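Local coordinates for protein racemase, putative (PDB 3TCS) that binds magnesium and D-alanine in a TIM barrel and may be a racemase or hydro-lyase of the mandelate racemase/muconate lactonizing family, at residues G37-T42 with D108-D113; G51-S54 with I60-T63; C288-V293 with M319-A324; S54-D59 with C308-L313. All coordinates share one frame; numbering follows the deposited sequence.

Contact 1: residues G37-T42 with D108-D113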
loop_
_atom_site.group_PDB
_atom_site.type_symbol
_atom_site.label_atom_id
_atom_site.label_comp_id
_atom_site.label_asym_id
_atom_site.label_seq_id
_atom_site.Cartn_x
_atom_site.Cartn_y
_atom_site.Cartn_z
ATOM N N GLY B 37 -17.612 -7.343 2.501
ATOM C CA GLY B 37 -17.696 -8.435 1.551
ATOM C C GLY B 37 -17.224 -9.745 2.155
ATOM O O GLY B 37 -16.182 -9.801 2.809
ATOM N N PHE B 38 -17.995 -10.804 1.942
ATOM C CA PHE B 38 -17.651 -12.119 2.468
ATOM C C PHE B 38 -17.070 -12.997 1.372
ATOM O O PHE B 38 -17.375 -12.821 0.190
ATOM C CB PHE B 38 -18.891 -12.770 3.082
ATOM C CG PHE B 38 -19.442 -12.012 4.256
ATOM C CD1 PHE B 38 -18.755 -11.987 5.467
ATOM C CD2 PHE B 38 -20.620 -11.284 4.138
ATOM C CE1 PHE B 38 -19.228 -11.245 6.547
ATOM C CE2 PHE B 38 -21.107 -10.533 5.215
ATOM C CZ PHE B 38 -20.409 -10.515 6.421
ATOM N N VAL B 39 -16.231 -13.942 1.772
ATOM C CA VAL B 39 -15.583 -14.834 0.825
ATOM C C VAL B 39 -15.889 -16.290 1.131
ATOM O O VAL B 39 -15.860 -16.706 2.283
ATOM C CB VAL B 39 -14.048 -14.659 0.872
ATOM C CG1 VAL B 39 -13.381 -15.553 -0.173
ATOM C CG2 VAL B 39 -13.684 -13.192 0.651
ATOM N N ARG B 40 -16.193 -17.065 0.099
ATOM C CA ARG B 40 -16.433 -18.482 0.298
ATOM C C ARG B 40 -15.434 -19.224 -0.571
ATOM O O ARG B 40 -15.308 -18.934 -1.761
ATOM C CB ARG B 40 -17.860 -18.881 -0.104
ATOM C CG ARG B 40 -18.108 -20.382 0.035
ATOM C CD ARG B 40 -19.580 -20.754 -0.152
ATOM N NE ARG B 40 -20.049 -20.493 -1.508
ATOM C CZ ARG B 40 -21.320 -20.590 -1.887
ATOM N NH1 ARG B 40 -22.248 -20.945 -1.007
ATOM N NH2 ARG B 40 -21.667 -20.328 -3.141
ATOM N N VAL B 41 -14.694 -20.155 0.021
ATOM C CA VAL B 41 -13.738 -20.937 -0.749
ATOM C C VAL B 41 -14.240 -22.369 -0.813
ATOM O O VAL B 41 -14.895 -22.846 0.116
ATOM C CB VAL B 41 -12.319 -20.920 -0.132
ATOM C CG1 VAL B 41 -11.755 -19.495 -0.165
ATOM C CG2 VAL B 41 -12.349 -21.461 1.294
ATOM N N THR B 42 -13.939 -23.043 -1.918
ATOM C CA THR B 42 -14.356 -24.422 -2.122
ATOM C C THR B 42 -13.166 -25.255 -2.580
ATOM O O THR B 42 -12.498 -24.900 -3.549
ATOM C CB THR B 42 -15.446 -24.519 -3.215
ATOM O OG1 THR B 42 -16.537 -23.650 -2.889
ATOM C CG2 THR B 42 -15.959 -25.950 -3.324
ATOM N N ASP B 108 -7.746 -15.960 3.195
ATOM C CA ASP B 108 -7.105 -16.553 4.365
ATOM C C ASP B 108 -8.128 -16.944 5.431
ATOM O O ASP B 108 -8.149 -18.084 5.893
ATOM C CB ASP B 108 -6.094 -15.569 4.965
ATOM C CG ASP B 108 -5.683 -15.942 6.387
ATOM O OD1 ASP B 108 -4.527 -16.367 6.589
ATOM O OD2 ASP B 108 -6.521 -15.807 7.307
ATOM N N THR B 109 -8.982 -16.004 5.819
ATOM C CA THR B 109 -9.962 -16.300 6.851
ATOM C C THR B 109 -10.973 -17.359 6.424
ATOM O O THR B 109 -11.452 -18.117 7.261
ATOM C CB THR B 109 -10.689 -15.020 7.343
ATOM O OG1 THR B 109 -11.262 -14.318 6.237
ATOM C CG2 THR B 109 -9.697 -14.107 8.071
ATOM N N ALA B 110 -11.285 -17.431 5.131
ATOM C CA ALA B 110 -12.226 -18.448 4.645
ATOM C C ALA B 110 -11.563 -19.825 4.743
ATOM O O ALA B 110 -12.216 -20.833 5.030
ATOM C CB ALA B 110 -12.623 -18.156 3.192
ATOM N N ILE B 111 -10.257 -19.861 4.506
ATOM C CA ILE B 111 -9.509 -21.105 4.583
ATOM C C ILE B 111 -9.465 -21.595 6.030
ATOM O O ILE B 111 -9.586 -22.788 6.281
ATOM C CB ILE B 111 -8.079 -20.920 4.007
ATOM C CG1 ILE B 111 -8.172 -20.775 2.485
ATOM C CG2 ILE B 111 -7.181 -22.084 4.398
ATOM C CD1 ILE B 111 -6.848 -20.484 1.800
ATOM N N TRP B 112 -9.316 -20.687 6.991
ATOM C CA TRP B 112 -9.296 -21.129 8.385
ATOM C C TRP B 112 -10.656 -21.683 8.805
ATOM O O TRP B 112 -10.730 -22.650 9.560
ATOM C CB TRP B 112 -8.854 -19.994 9.314
ATOM C CG TRP B 112 -7.374 -19.768 9.242
ATOM C CD1 TRP B 112 -6.721 -18.804 8.527
ATOM C CD2 TRP B 112 -6.358 -20.570 9.857
ATOM N NE1 TRP B 112 -5.358 -18.959 8.660
ATOM C CE2 TRP B 112 -5.109 -20.033 9.473
ATOM C CE3 TRP B 112 -6.382 -21.692 10.700
ATOM C CZ2 TRP B 112 -3.892 -20.580 9.902
ATOM C CZ3 TRP B 112 -5.170 -22.237 11.125
ATOM C CH2 TRP B 112 -3.943 -21.678 10.725
ATOM N N ASP B 113 -11.731 -21.078 8.309
ATOM C CA ASP B 113 -13.075 -21.553 8.614
ATOM C C ASP B 113 -13.222 -22.963 8.036
ATOM O O ASP B 113 -13.774 -23.863 8.678
ATOM C CB ASP B 113 -14.111 -20.628 7.977
ATOM C CG ASP B 113 -15.532 -21.012 8.332
ATOM O OD1 ASP B 113 -15.832 -21.085 9.537
ATOM O OD2 ASP B 113 -16.345 -21.236 7.409
#

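Contact 2: residues G51-S54 with I60-T63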
loop_
_atom_site.group_PDB
_atom_site.type_symbol
_atom_site.label_atom_id
_atom_site.label_comp_id
_atom_site.label_asym_id
_atom_site.label_seq_id
_atom_site.Cartn_x
_atom_site.Cartn_y
_atom_site.Cartn_z
ATOM N N GLY B 51 -15.075 -16.552 4.906
ATOM C CA GLY B 51 -14.211 -15.554 5.500
ATOM C C GLY B 51 -14.742 -14.183 5.133
ATOM O O GLY B 51 -15.865 -14.052 4.643
ATOM N N GLN B 52 -13.937 -13.155 5.351
ATOM C CA GLN B 52 -14.369 -11.806 5.039
ATOM C C GLN B 52 -13.179 -10.923 4.701
ATOM O O GLN B 52 -12.129 -11.048 5.312
ATOM C CB GLN B 52 -15.103 -11.213 6.245
ATOM C CG GLN B 52 -15.621 -9.804 6.018
ATOM C CD GLN B 52 -15.935 -9.090 7.313
ATOM O OE1 GLN B 52 -16.831 -9.490 8.061
ATOM N NE2 GLN B 52 -15.192 -8.022 7.590
ATOM N N VAL B 53 -13.330 -10.041 3.718
ATOM C CA VAL B 53 -12.240 -9.125 3.399
ATOM C C VAL B 53 -12.423 -7.967 4.377
ATOM O O VAL B 53 -13.441 -7.883 5.061
ATOM C CB VAL B 53 -12.317 -8.583 1.943
ATOM C CG1 VAL B 53 -12.196 -9.724 0.947
ATOM C CG2 VAL B 53 -13.611 -7.812 1.735
ATOM N N SER B 54 -11.443 -7.081 4.466
ATOM C CA SER B 54 -11.575 -5.945 5.369
ATOM C C SER B 54 -12.765 -5.073 4.973
ATOM O O SER B 54 -13.082 -4.952 3.795
ATOM C CB SER B 54 -10.312 -5.087 5.336
ATOM O OG SER B 54 -10.485 -3.944 6.152
ATOM N N ILE B 60 -14.267 -2.656 -3.920
ATOM C CA ILE B 60 -12.993 -2.491 -4.618
ATOM C C ILE B 60 -12.057 -3.628 -4.208
ATOM O O ILE B 60 -11.365 -4.218 -5.039
ATOM C CB ILE B 60 -12.334 -1.138 -4.271
ATOM C CG1 ILE B 60 -13.229 0.006 -4.766
ATOM C CG2 ILE B 60 -10.940 -1.047 -4.919
ATOM C CD1 ILE B 60 -12.738 1.407 -4.405
ATOM N N THR B 61 -12.045 -3.936 -2.916
ATOM C CA THR B 61 -11.208 -5.011 -2.405
ATOM C C THR B 61 -11.560 -6.337 -3.082
ATOM O O THR B 61 -10.673 -7.116 -3.439
ATOM C CB THR B 61 -11.378 -5.141 -0.881
ATOM O OG1 THR B 61 -10.979 -3.913 -0.255
ATOM C CG2 THR B 61 -10.529 -6.280 -0.335
ATOM N N CYS B 62 -12.853 -6.592 -3.271
ATOM C CA CYS B 62 -13.261 -7.843 -3.906
ATOM C C CYS B 62 -12.827 -7.886 -5.367
ATOM O O CYS B 62 -12.498 -8.947 -5.893
ATOM C CB CYS B 62 -14.772 -8.043 -3.769
ATOM S SG CYS B 62 -15.263 -8.512 -2.076
ATOM N N THR B 63 -12.818 -6.730 -6.021
ATOM C CA THR B 63 -12.366 -6.670 -7.406
ATOM C C THR B 63 -10.878 -7.025 -7.421
ATOM O O THR B 63 -10.410 -7.790 -8.270
ATOM C CB THR B 63 -12.575 -5.258 -7.997
ATOM O OG1 THR B 63 -13.981 -5.004 -8.120
ATOM C CG2 THR B 63 -11.915 -5.145 -9.379
HETATM O O HOH W 1 -11.809 -3.196 2.207
#

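Contact 3: residues C288-V293 with M319-A324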
loop_
_atom_site.group_PDB
_atom_site.type_symbol
_atom_site.label_atom_id
_atom_site.label_comp_id
_atom_site.label_asym_id
_atom_site.label_seq_id
_atom_site.Cartn_x
_atom_site.Cartn_y
_atom_site.Cartn_z
ATOM N N CYS B 288 -2.765 -15.961 9.075
ATOM C CA CYS B 288 -1.379 -16.388 8.906
ATOM C C CYS B 288 -0.398 -15.232 9.053
ATOM O O CYS B 288 0.581 -15.326 9.790
ATOM C CB CYS B 288 -1.186 -17.052 7.544
ATOM S SG CYS B 288 -2.015 -18.636 7.404
ATOM N N ARG B 289 -0.662 -14.135 8.357
ATOM C CA ARG B 289 0.230 -12.991 8.432
ATOM C C ARG B 289 0.177 -12.330 9.807
ATOM O O ARG B 289 1.193 -11.847 10.304
ATOM C CB ARG B 289 -0.100 -12.011 7.302
ATOM C CG ARG B 289 0.335 -12.549 5.921
ATOM C CD ARG B 289 -0.247 -11.733 4.781
ATOM N NE ARG B 289 0.016 -10.312 4.957
ATOM C CZ ARG B 289 1.132 -9.693 4.585
ATOM N NH1 ARG B 289 2.115 -10.363 3.991
ATOM N NH2 ARG B 289 1.267 -8.396 4.825
ATOM N N THR B 290 -0.993 -12.321 10.438
ATOM C CA THR B 290 -1.092 -11.737 11.772
ATOM C C THR B 290 -0.265 -12.581 12.752
ATOM O O THR B 290 0.388 -12.043 13.648
ATOM C CB THR B 290 -2.557 -11.669 12.256
ATOM O OG1 THR B 290 -3.305 -10.811 11.382
ATOM C CG2 THR B 290 -2.623 -11.115 13.673
ATOM N N LEU B 291 -0.284 -13.900 12.574
ATOM C CA LEU B 291 0.485 -14.791 13.441
ATOM C C LEU B 291 1.990 -14.517 13.328
ATOM O O LEU B 291 2.745 -14.754 14.273
ATOM C CB LEU B 291 0.189 -16.255 13.106
ATOM C CG LEU B 291 -1.220 -16.728 13.490
ATOM C CD1 LEU B 291 -1.421 -18.175 13.054
ATOM C CD2 LEU B 291 -1.409 -16.590 14.994
ATOM N N ARG B 292 2.428 -14.024 12.173
ATOM C CA ARG B 292 3.842 -13.702 12.003
ATOM C C ARG B 292 4.174 -12.501 12.884
ATOM O O ARG B 292 5.239 -12.450 13.494
ATOM C CB ARG B 292 4.161 -13.378 10.544
ATOM C CG ARG B 292 3.963 -14.548 9.604
ATOM C CD ARG B 292 4.452 -14.216 8.209
ATOM N NE ARG B 292 3.807 -15.054 7.202
ATOM C CZ ARG B 292 3.986 -14.915 5.890
ATOM N NH1 ARG B 292 4.799 -13.972 5.431
ATOM N NH2 ARG B 292 3.334 -15.702 5.040
ATOM N N VAL B 293 3.255 -11.541 12.957
ATOM C CA VAL B 293 3.466 -10.368 13.795
ATOM C C VAL B 293 3.383 -10.785 15.263
ATOM O O VAL B 293 4.158 -10.315 16.092
ATOM C CB VAL B 293 2.426 -9.268 13.495
ATOM C CG1 VAL B 293 2.550 -8.125 14.506
ATOM C CG2 VAL B 293 2.646 -8.735 12.084
ATOM N N MET B 319 -11.394 -12.488 18.418
ATOM C CA MET B 319 -11.770 -13.277 19.588
ATOM C C MET B 319 -11.099 -14.652 19.521
ATOM O O MET B 319 -10.551 -15.129 20.514
ATOM C CB MET B 319 -13.294 -13.438 19.651
ATOM C CG MET B 319 -14.022 -12.186 20.120
ATOM S SD MET B 319 -15.779 -12.192 19.690
ATOM C CE MET B 319 -16.313 -13.779 20.409
ATOM N N HIS B 320 -11.137 -15.289 18.353
ATOM C CA HIS B 320 -10.508 -16.600 18.207
ATOM C C HIS B 320 -8.998 -16.500 18.384
ATOM O O HIS B 320 -8.383 -17.352 19.030
ATOM C CB HIS B 320 -10.806 -17.211 16.833
ATOM C CG HIS B 320 -12.137 -17.893 16.742
ATOM N ND1 HIS B 320 -13.327 -17.202 16.655
ATOM C CD2 HIS B 320 -12.462 -19.206 16.716
ATOM C CE1 HIS B 320 -14.328 -18.060 16.575
ATOM N NE2 HIS B 320 -13.830 -19.283 16.611
ATOM N N LEU B 321 -8.401 -15.462 17.808
ATOM C CA LEU B 321 -6.959 -15.275 17.917
ATOM C C LEU B 321 -6.544 -15.093 19.376
ATOM O O LEU B 321 -5.580 -15.708 19.835
ATOM C CB LEU B 321 -6.509 -14.054 17.104
ATOM C CG LEU B 321 -4.994 -13.799 17.111
ATOM C CD1 LEU B 321 -4.295 -14.859 16.267
ATOM C CD2 LEU B 321 -4.689 -12.416 16.570
ATOM N N LEU B 322 -7.278 -14.252 20.102
ATOM C CA LEU B 322 -6.966 -13.986 21.500
ATOM C C LEU B 322 -7.114 -15.206 22.405
ATOM O O LEU B 322 -6.530 -15.245 23.488
ATOM C CB LEU B 322 -7.825 -12.830 22.022
ATOM C CG LEU B 322 -7.468 -11.438 21.483
ATOM C CD1 LEU B 322 -8.464 -10.425 22.013
ATOM C CD2 LEU B 322 -6.047 -11.054 21.914
ATOM N N ARG B 323 -7.886 -16.198 21.968
ATOM C CA ARG B 323 -8.065 -17.415 22.756
ATOM C C ARG B 323 -6.950 -18.400 22.429
ATOM O O ARG B 323 -6.899 -19.493 22.989
ATOM C CB ARG B 323 -9.407 -18.089 22.440
ATOM C CG ARG B 323 -10.652 -17.414 23.021
ATOM C CD ARG B 323 -10.692 -17.449 24.553
ATOM N NE ARG B 323 -10.469 -18.778 25.122
ATOM C CZ ARG B 323 -10.477 -19.036 26.428
ATOM N NH1 ARG B 323 -10.706 -18.057 27.292
ATOM N NH2 ARG B 323 -10.231 -20.261 26.875
ATOM N N ALA B 324 -6.055 -18.019 21.525
ATOM C CA ALA B 324 -4.986 -18.925 21.136
ATOM C C ALA B 324 -3.548 -18.436 21.314
ATOM O O ALA B 324 -2.670 -19.224 21.652
ATOM C CB ALA B 324 -5.196 -19.358 19.692
#

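Contact 4: residues S54-D59 with C308-L313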
loop_
_atom_site.group_PDB
_atom_site.type_symbol
_atom_site.label_atom_id
_atom_site.label_comp_id
_atom_site.label_asym_id
_atom_site.label_seq_id
_atom_site.Cartn_x
_atom_site.Cartn_y
_atom_site.Cartn_z
ATOM N N SER B 54 -11.443 -7.081 4.466
ATOM C CA SER B 54 -11.575 -5.945 5.369
ATOM C C SER B 54 -12.765 -5.073 4.973
ATOM O O SER B 54 -13.082 -4.952 3.795
ATOM C CB SER B 54 -10.312 -5.087 5.336
ATOM O OG SER B 54 -10.485 -3.944 6.152
ATOM N N THR B 55 -13.417 -4.458 5.957
ATOM C CA THR B 55 -14.542 -3.565 5.679
ATOM C C THR B 55 -14.028 -2.256 5.058
ATOM O O THR B 55 -12.831 -1.954 5.140
ATOM C CB THR B 55 -15.314 -3.217 6.968
ATOM O OG1 THR B 55 -14.383 -2.853 7.998
ATOM C CG2 THR B 55 -16.148 -4.404 7.434
ATOM N N TYR B 56 -14.945 -1.503 4.445
ATOM C CA TYR B 56 -14.684 -0.210 3.797
ATOM C C TYR B 56 -14.181 -0.344 2.367
ATOM O O TYR B 56 -13.088 -0.851 2.116
ATOM C CB TYR B 56 -13.728 0.630 4.644
ATOM C CG TYR B 56 -14.287 0.869 6.022
ATOM C CD1 TYR B 56 -15.493 1.552 6.192
ATOM C CD2 TYR B 56 -13.657 0.348 7.152
ATOM C CE1 TYR B 56 -16.065 1.702 7.451
ATOM C CE2 TYR B 56 -14.220 0.493 8.422
ATOM C CZ TYR B 56 -15.425 1.169 8.561
ATOM O OH TYR B 56 -15.997 1.310 9.806
ATOM N N HIS B 57 -15.004 0.131 1.436
ATOM C CA HIS B 57 -14.726 0.040 0.008
ATOM C C HIS B 57 -14.432 -1.425 -0.315
ATOM O O HIS B 57 -13.551 -1.744 -1.120
ATOM C CB HIS B 57 -13.551 0.949 -0.386
ATOM C CG HIS B 57 -13.771 2.392 -0.038
ATOM N ND1 HIS B 57 -14.979 3.026 -0.233
ATOM C CD2 HIS B 57 -12.943 3.319 0.500
ATOM C CE1 HIS B 57 -14.886 4.281 0.171
ATOM N NE2 HIS B 57 -13.660 4.483 0.621
ATOM N N ALA B 58 -15.192 -2.311 0.332
ATOM C CA ALA B 58 -15.050 -3.755 0.152
ATOM C C ALA B 58 -15.315 -4.191 -1.280
ATOM O O ALA B 58 -14.828 -5.235 -1.717
ATOM C CB ALA B 58 -15.996 -4.496 1.099
ATOM N N ASP B 59 -16.101 -3.412 -2.013
ATOM C CA ASP B 59 -16.373 -3.774 -3.396
ATOM C C ASP B 59 -15.076 -3.675 -4.207
ATOM O O ASP B 59 -14.803 -4.521 -5.061
ATOM C CB ASP B 59 -17.483 -2.883 -3.983
ATOM C CG ASP B 59 -17.149 -1.404 -3.938
ATOM O OD1 ASP B 59 -16.664 -0.912 -2.894
ATOM O OD2 ASP B 59 -17.401 -0.720 -4.952
ATOM N N CYS B 308 -9.965 -4.112 16.203
ATOM C CA CYS B 308 -11.174 -4.618 15.549
ATOM C C CYS B 308 -12.211 -3.589 15.973
ATOM O O CYS B 308 -12.612 -3.534 17.133
ATOM C CB CYS B 308 -11.534 -6.058 15.987
ATOM S SG CYS B 308 -11.372 -6.545 17.728
ATOM N N ALA B 309 -12.627 -2.759 15.018
ATOM C CA ALA B 309 -13.528 -1.649 15.310
ATOM C C ALA B 309 -14.992 -1.695 14.883
ATOM O O ALA B 309 -15.673 -0.672 14.930
ATOM C CB ALA B 309 -12.895 -0.362 14.783
ATOM N N ASN B 310 -15.483 -2.848 14.460
ATOM C CA ASN B 310 -16.885 -2.925 14.075
ATOM C C ASN B 310 -17.398 -4.339 14.215
ATOM O O ASN B 310 -16.630 -5.264 14.496
ATOM C CB ASN B 310 -17.092 -2.413 12.642
ATOM C CG ASN B 310 -16.258 -3.160 11.631
ATOM O OD1 ASN B 310 -16.437 -4.361 11.430
ATOM N ND2 ASN B 310 -15.333 -2.450 10.988
ATOM N N TRP B 311 -18.699 -4.505 14.022
ATOM C CA TRP B 311 -19.308 -5.811 14.160
ATOM C C TRP B 311 -19.378 -6.641 12.890
ATOM O O TRP B 311 -20.307 -7.433 12.704
ATOM C CB TRP B 311 -20.692 -5.691 14.798
ATOM C CG TRP B 311 -20.639 -5.198 16.218
ATOM C CD1 TRP B 311 -19.519 -4.955 16.966
ATOM C CD2 TRP B 311 -21.755 -4.861 17.048
ATOM N NE1 TRP B 311 -19.872 -4.480 18.211
ATOM C CE2 TRP B 311 -21.239 -4.413 18.285
ATOM C CE3 TRP B 311 -23.145 -4.892 16.863
ATOM C CZ2 TRP B 311 -22.066 -3.996 19.335
ATOM C CZ3 TRP B 311 -23.967 -4.477 17.910
ATOM C CH2 TRP B 311 -23.422 -4.035 19.130
ATOM N N SER B 312 -18.415 -6.432 12.001
ATOM C CA SER B 312 -18.321 -7.279 10.820
ATOM C C SER B 312 -17.613 -8.455 11.502
ATOM O O SER B 312 -17.543 -8.492 12.740
ATOM C CB SER B 312 -17.433 -6.652 9.730
ATOM O OG SER B 312 -16.066 -6.601 10.104
ATOM N N LEU B 313 -17.089 -9.408 10.745
ATOM C CA LEU B 313 -16.424 -10.545 11.367
ATOM C C LEU B 313 -15.051 -10.239 11.966
ATOM O O LEU B 313 -14.478 -11.080 12.649
ATOM C CB LEU B 313 -16.288 -11.690 10.363
ATOM C CG LEU B 313 -17.586 -12.422 10.019
ATOM C CD1 LEU B 313 -17.313 -13.512 9.000
ATOM C CD2 LEU B 313 -18.164 -13.014 11.286
HETATM O O HOH W 2 -14.587 0.380 11.709
#

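Contact 1: residues G37-T42 with D108-D113
Ala110 sets its methyl group against strand 37-42 between two valines that lie two residues apart on the same strand face. Its CB comes 3.7 Å from Val41 CG1 and stands 4.3 Å from Val39 CG1. The same methyl rests on the strand backbone, with Ala110 CB 3.7 Å from Val39 O, a van der Waals contact with a carbonyl that pairs with Gly51 of the next strand. Val41 uses both branches: with chi1 at -64°, CG2 sits between backbone N and carbonyl carbon and reaches the helix backbone, 3.8 Å from Ala110 O, while Ile111 brings its CG1 to 4.4 Å from Val41 CG2. The small side chain of Ala110 is consistent with the close approach, 7.6 Å between the segment axes at a crossing angle of -54°. This is a helix laid on one face of the antiparallel sheet of the N-terminal capping domain found in the mandelate racemase and muconate lactonizing family. Further out, the helix is tied to the sheet edge by polar bonds: Thr109 OG1 bonds Gln52 N, and Asp113 OD2 takes Trp50 N while also pairing with Lys117. Strand 25-32 packs on Val39 and Val41 through Ile28, Thr30 and Leu25.

Contact 2: residues G51-S54 with I60-T63
Val53 and Thr61 point their side chains at each other, tip to tip, across a CA-CA separation of 7.2 Å. The threonine presents carbon rather than oxygen to the valine: chi1 of -61° places Thr61 CG2 opposite the backbone N, and this methyl stands 3.7 Å from Val53 CB. Both valine branches flank it, since CG1 and CG2 of Val53 each lie 4.0 Å from Thr61 CG2, so the methyl sits astride the fork of the isopropyl group. The same valine also meets the next residue of the helix, with Val53 CG2 4.2 Å from Cys62 SG; Cys62 also packs on Thr30 and Thr32 of strand 25-32.

The rotation that turns the threonine methyl inward leaves OG1 beside the backbone N, where it has a weak bond to His57 O and also holds a water. That water lies 2.7 Å from Thr61 OG1 and probably donates to Ser54 O, giving this buried face a polar bridge beside its carbon contact. Gln52 is stretched out (chi1 -179°, with chi2 also near anti) and lies alongside the chain, so that NE2 donates to Val53 O at 3.1 Å with an N-H...O angle of 151°. The acceptor lies almost in the amide plane. What settles the flip of the amide is the donor at one end and the acceptor at the other: NE2 also bonds Ser312 OG, and OE1 accepts from Leu313 N.

Strand 48-52 thus leads through a short loop into helix 58-73, which packs back on Val53 in the chain following the strand: a beta-to-alpha connection within the N-terminal alpha+beta capping domain of the enolase superfamily.

Contact 3: residues C288-V293 with M319-A324
Leu321 reaches out from helix 314-322 and divides its two methyls between adjacent residues of helix 287-300, joining two successive helices of the TIM barrel that forms the C-terminal domain of this enolase-superfamily protein. The side chain leaves its helix with CG anti to the backbone N (chi1 -178°), which extends the fork toward the neighbour. Here the CA atoms of Leu291 and Leu321, the nearest pair, are still 8.7 Å apart, so the gap is bridged by branch ends and not by close backbones.

Against Leu291 the two leucines run past each other in opposite directions. Leu291 leaves its helix off to one side of Leu321, yet its CD2 methyl arrives 3.6 Å from Leu321 CD1. Against Thr290 the side chains meet at a slant, and the threonine offers its methyl; its OG1 turns back to donate to Gly286 O, just ahead of the helix. This leaves the interface purely apolar, with just 106 Å² buried over both sides. Around it, Thr290 also packs on Leu284, and helix 287-300 meets the capping domain through Asp108 OD1 at Cys288 N. The second branch of the fork ends with Leu321 CD2 3.8 Å from Thr290 CG2.

Contact 4: residues S54-D59 with C308-L313
Thr55 faces Asn310 and Ser312 where a loop of the N-terminal capping domain meets a loop of the TIM barrel that carries Ala309, a residue of the D-alanine pocket. Thr55 CB lies over the rim of one face of the Tyr56 ring, 3.9 Å above the plane. From there the branches part. With chi1 at 47°, Thr55 OG1 sits between backbone N and carbonyl carbon and comes 3.2 Å from Asn310 ND2. The CG2 methyl goes to Ser312, where Thr55 CG2 and Ser312 CB are tightly packed at 3.5 Å.

Asn310 is held by its other end. OD1 accepts Ser312 N at 2.9 Å, in the carbonyl plane on a lone pair, which makes an Asx turn; it also takes Ser312 OG at 2.6 Å, so two bonds fix the amide flip and turn ND2 toward the capping loop. With an alanine here the OD1 acceptor and the ND2 donor go, which would probably leave Ser312 N and OG without their shared partner, undo the Asx turn and cost the water beside Tyr56 one of its bonds. Tyr56 comes from the opposite direction with its ring plane 77° from the amide, and that water joins them at the ring edge: it accepts from Asn310 ND2 at 3.0 Å and lies 2.5 Å from Tyr56 OH.

How the contacts relate
All four contacts are largely buried, and none is a true surface contact. Every touching residue of contacts 1 and 2 is buried, whereas contacts 3 and 4 each include one partly exposed residue, Leu291 and Tyr56. Contacts 1 and 2 belong to the capping domain and are joined by backbone pairing of neighbouring strands; contact 1 is carbon packing, contact 2 adds a water bridge. Contact 3, within the barrel domain, is also apolar, and a helix-to-helix polar bond ties it to contact 1. Contact 4 joins the two domains, lies closest to the D-alanine pocket and is the most polar. It shares Ser54 and helix 58-73 with contact 2, and both reach the second subunit.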